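Local atomic coordinates of protein kinase containing Z-DNA binding domains (PDB entry 4LB6), a protein that binds left-handed Z-DNA through its Zalpha domain, the part present here, and probably acts as a kinase of translation initiation factor eIF2alpha. Residues S48-A51 against F56-V59. Sequence-based numbering, arbitrary orientation.
Sequences SLQA and FKTV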
ATOM      1  N   SER A  48     -13.832 -18.135  -4.777  1.00 23.64           N
ATOM      2  CA  SER A  48     -14.667 -19.359  -4.654  1.00 27.64           C
ATOM      3  C   SER A  48     -16.171 -19.138  -4.891  1.00 30.67           C
ATOM      4  O   SER A  48     -16.849 -19.971  -5.536  1.00 30.41           O
ATOM      5  CB  SER A  48     -14.473 -20.010  -3.283  1.00 26.54           C
ATOM      6  OG  SER A  48     -15.416 -21.063  -3.143  1.00 39.27           O
ATOM      7  N   LEU A  49     -16.707 -18.058  -4.331  1.00 29.02           N
ATOM      8  CA  LEU A  49     -18.117 -17.729  -4.560  1.00 26.05           C
ATOM      9  C   LEU A  49     -18.370 -17.315  -6.008  1.00 29.83           C
ATOM     10  O   LEU A  49     -19.471 -17.470  -6.519  1.00 34.01           O
ATOM     11  CB  LEU A  49     -18.569 -16.595  -3.651  1.00 25.82           C
ATOM     12  CG  LEU A  49     -18.696 -16.925  -2.188  1.00 25.74           C
ATOM     13  CD1 LEU A  49     -18.604 -15.684  -1.284  1.00 24.64           C
ATOM     14  CD2 LEU A  49     -20.032 -17.668  -2.007  1.00 30.06           C
ATOM     15  N   GLN A  50     -17.376 -16.721  -6.645  1.00 28.98           N
ATOM     16  CA  GLN A  50     -17.531 -16.358  -8.040  1.00 32.60           C
ATOM     17  C   GLN A  50     -17.635 -17.658  -8.885  1.00 36.96           C
ATOM     18  O   GLN A  50     -18.438 -17.776  -9.857  1.00 42.11           O
ATOM     19  CB  GLN A  50     -16.335 -15.501  -8.466  1.00 32.56           C
ATOM     20  CG  GLN A  50     -16.174 -15.341  -9.970  1.00 40.45           C
ATOM     21  CD  GLN A  50     -14.768 -14.891 -10.360  1.00 44.22           C
ATOM     22  OE1 GLN A  50     -14.605 -13.781 -10.841  1.00 49.47           O
ATOM     23  NE2 GLN A  50     -13.751 -15.765 -10.171  1.00 39.36           N
ATOM     24  N   ALA A  51     -16.837 -18.653  -8.498  1.00 34.94           N
ATOM     25  CA  ALA A  51     -16.778 -19.894  -9.268  1.00 39.89           C
ATOM     26  C   ALA A  51     -18.117 -20.569  -9.119  1.00 39.75           C
ATOM     27  O   ALA A  51     -18.555 -21.253 -10.033  1.00 47.16           O
ATOM     28  CB  ALA A  51     -15.651 -20.803  -8.785  1.00 42.63           C
ATOM     29  N   PHE A  56     -20.089 -11.831  -8.442  1.00 38.65           N
ATOM     30  CA  PHE A  56     -19.281 -11.629  -9.660  1.00 39.74           C
ATOM     31  C   PHE A  56     -18.432 -10.410  -9.512  1.00 41.35           C
ATOM     32  O   PHE A  56     -18.711  -9.531  -8.703  1.00 40.92           O
ATOM     33  CB  PHE A  56     -20.146 -11.508 -10.919  1.00 50.88           C
ATOM     34  CG  PHE A  56     -21.040 -10.295 -10.926  1.00 48.77           C
ATOM     35  CD1 PHE A  56     -22.159 -10.254 -10.146  1.00 46.13           C
ATOM     36  CD2 PHE A  56     -20.726  -9.186 -11.699  1.00 49.81           C
ATOM     37  CE1 PHE A  56     -23.004  -9.146 -10.149  1.00 50.26           C
ATOM     38  CE2 PHE A  56     -21.543  -8.072 -11.704  1.00 52.81           C
ATOM     39  CZ  PHE A  56     -22.695  -8.058 -10.928  1.00 54.56           C
ATOM     40  N   LYS A  57     -17.337 -10.375 -10.253  1.00 44.77           N
ATOM     41  CA  LYS A  57     -16.513  -9.197 -10.189  1.00 46.54           C
ATOM     42  C   LYS A  57     -16.478  -8.557 -11.560  1.00 50.48           C
ATOM     43  O   LYS A  57     -16.677  -9.228 -12.576  1.00 51.96           O
ATOM     44  CB  LYS A  57     -15.103  -9.524  -9.712  1.00 50.24           C
ATOM     45  CG  LYS A  57     -14.165  -9.984 -10.782  1.00 54.75           C
ATOM     46  CD  LYS A  57     -12.817 -10.334 -10.209  1.00 53.80           C
ATOM     47  CE  LYS A  57     -11.925 -10.907 -11.304  1.00 60.80           C
ATOM     48  NZ  LYS A  57     -12.591 -12.084 -11.955  1.00 61.47           N
ATOM     49  N   THR A  58     -16.244  -7.251 -11.553  1.00 49.55           N
ATOM     50  CA  THR A  58     -15.951  -6.482 -12.741  1.00 50.09           C
ATOM     51  C   THR A  58     -14.605  -5.844 -12.507  1.00 51.69           C
ATOM     52  O   THR A  58     -14.257  -5.456 -11.382  1.00 48.75           O
ATOM     53  CB  THR A  58     -16.953  -5.368 -12.940  1.00 49.60           C
ATOM     54  OG1 THR A  58     -16.818  -4.447 -11.853  1.00 50.50           O
ATOM     55  CG2 THR A  58     -18.371  -5.934 -12.946  1.00 51.26           C
ATOM     56  N   VAL A  59     -13.833  -5.775 -13.581  1.00 56.47           N
ATOM     57  CA  VAL A  59     -12.462  -5.311 -13.503  1.00 57.44           C
ATOM     58  C   VAL A  59     -12.197  -4.338 -14.647  1.00 51.93           C
ATOM     59  O   VAL A  59     -12.751  -4.443 -15.749  1.00 58.27           O
ATOM     60  CB  VAL A  59     -11.464  -6.477 -13.588  1.00 55.39           C
ATOM     61  CG1 VAL A  59     -11.698  -7.465 -12.486  1.00 53.06           C
ATOM     62  CG2 VAL A  59     -11.592  -7.167 -14.948  1.00 64.46           C
TER
HETATM   63  O   HOH W   1     -11.177 -15.178 -12.117  1.00 46.00           O
HETATM   64  O   HOH W   2     -16.822 -13.243 -12.045  1.00 55.94           O
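Lys57 reaches back from its strand to the side-chain amide of Gln50, near the end of helix 39-51. Its NZ donates a hydrogen bond of 2.9 Å to Gln50 OE1. The ammonium lies in the carbonyl plane and on a lone pair, with a C=O...N angle of 142°. This is the one direct bond between the two segments.

Gln50 arrives almost fully stretched. Its CG is anti to the backbone N (chi1 165°), and the chain stays extended beyond it, which carries the amide across to the strand. Lys57 instead has CG between its backbone N and carbonyl carbon (chi1 85°). Its chain runs straight to CE and then bends at chi4 (-56°), which brings NZ round to OE1. The aliphatic part passes alongside the same oxygen, with Lys57 CG 3.8 Å from Gln50 OE1.

Two waters complete the link. One donates to Gln50 OE1 at 2.6 Å and weakly accepts from the backbone N of Lys57. OE1 is thus gripped by an ammonium and a water. The other water accepts from Gln50 NE2 at 3.3 Å and weakly from Lys57 NZ. Each end of the amide therefore has a partner, which helps to fix its rotation. Without the ammonium, as with an alanine here, Gln50 OE1 would probably lose its charged donor and the amide would be freer to turn.

Both side chains also touch Trp67 of strand 66-69, and Gln50 rests on Val55. The contact is small and lies at the surface, about 5 Å from the bound nucleic acid at the nearest atom. It joins the end of helix 39-51 to the first strand of the antiparallel hairpin, the wing of the winged helix-turn-helix fold of Zalpha domains.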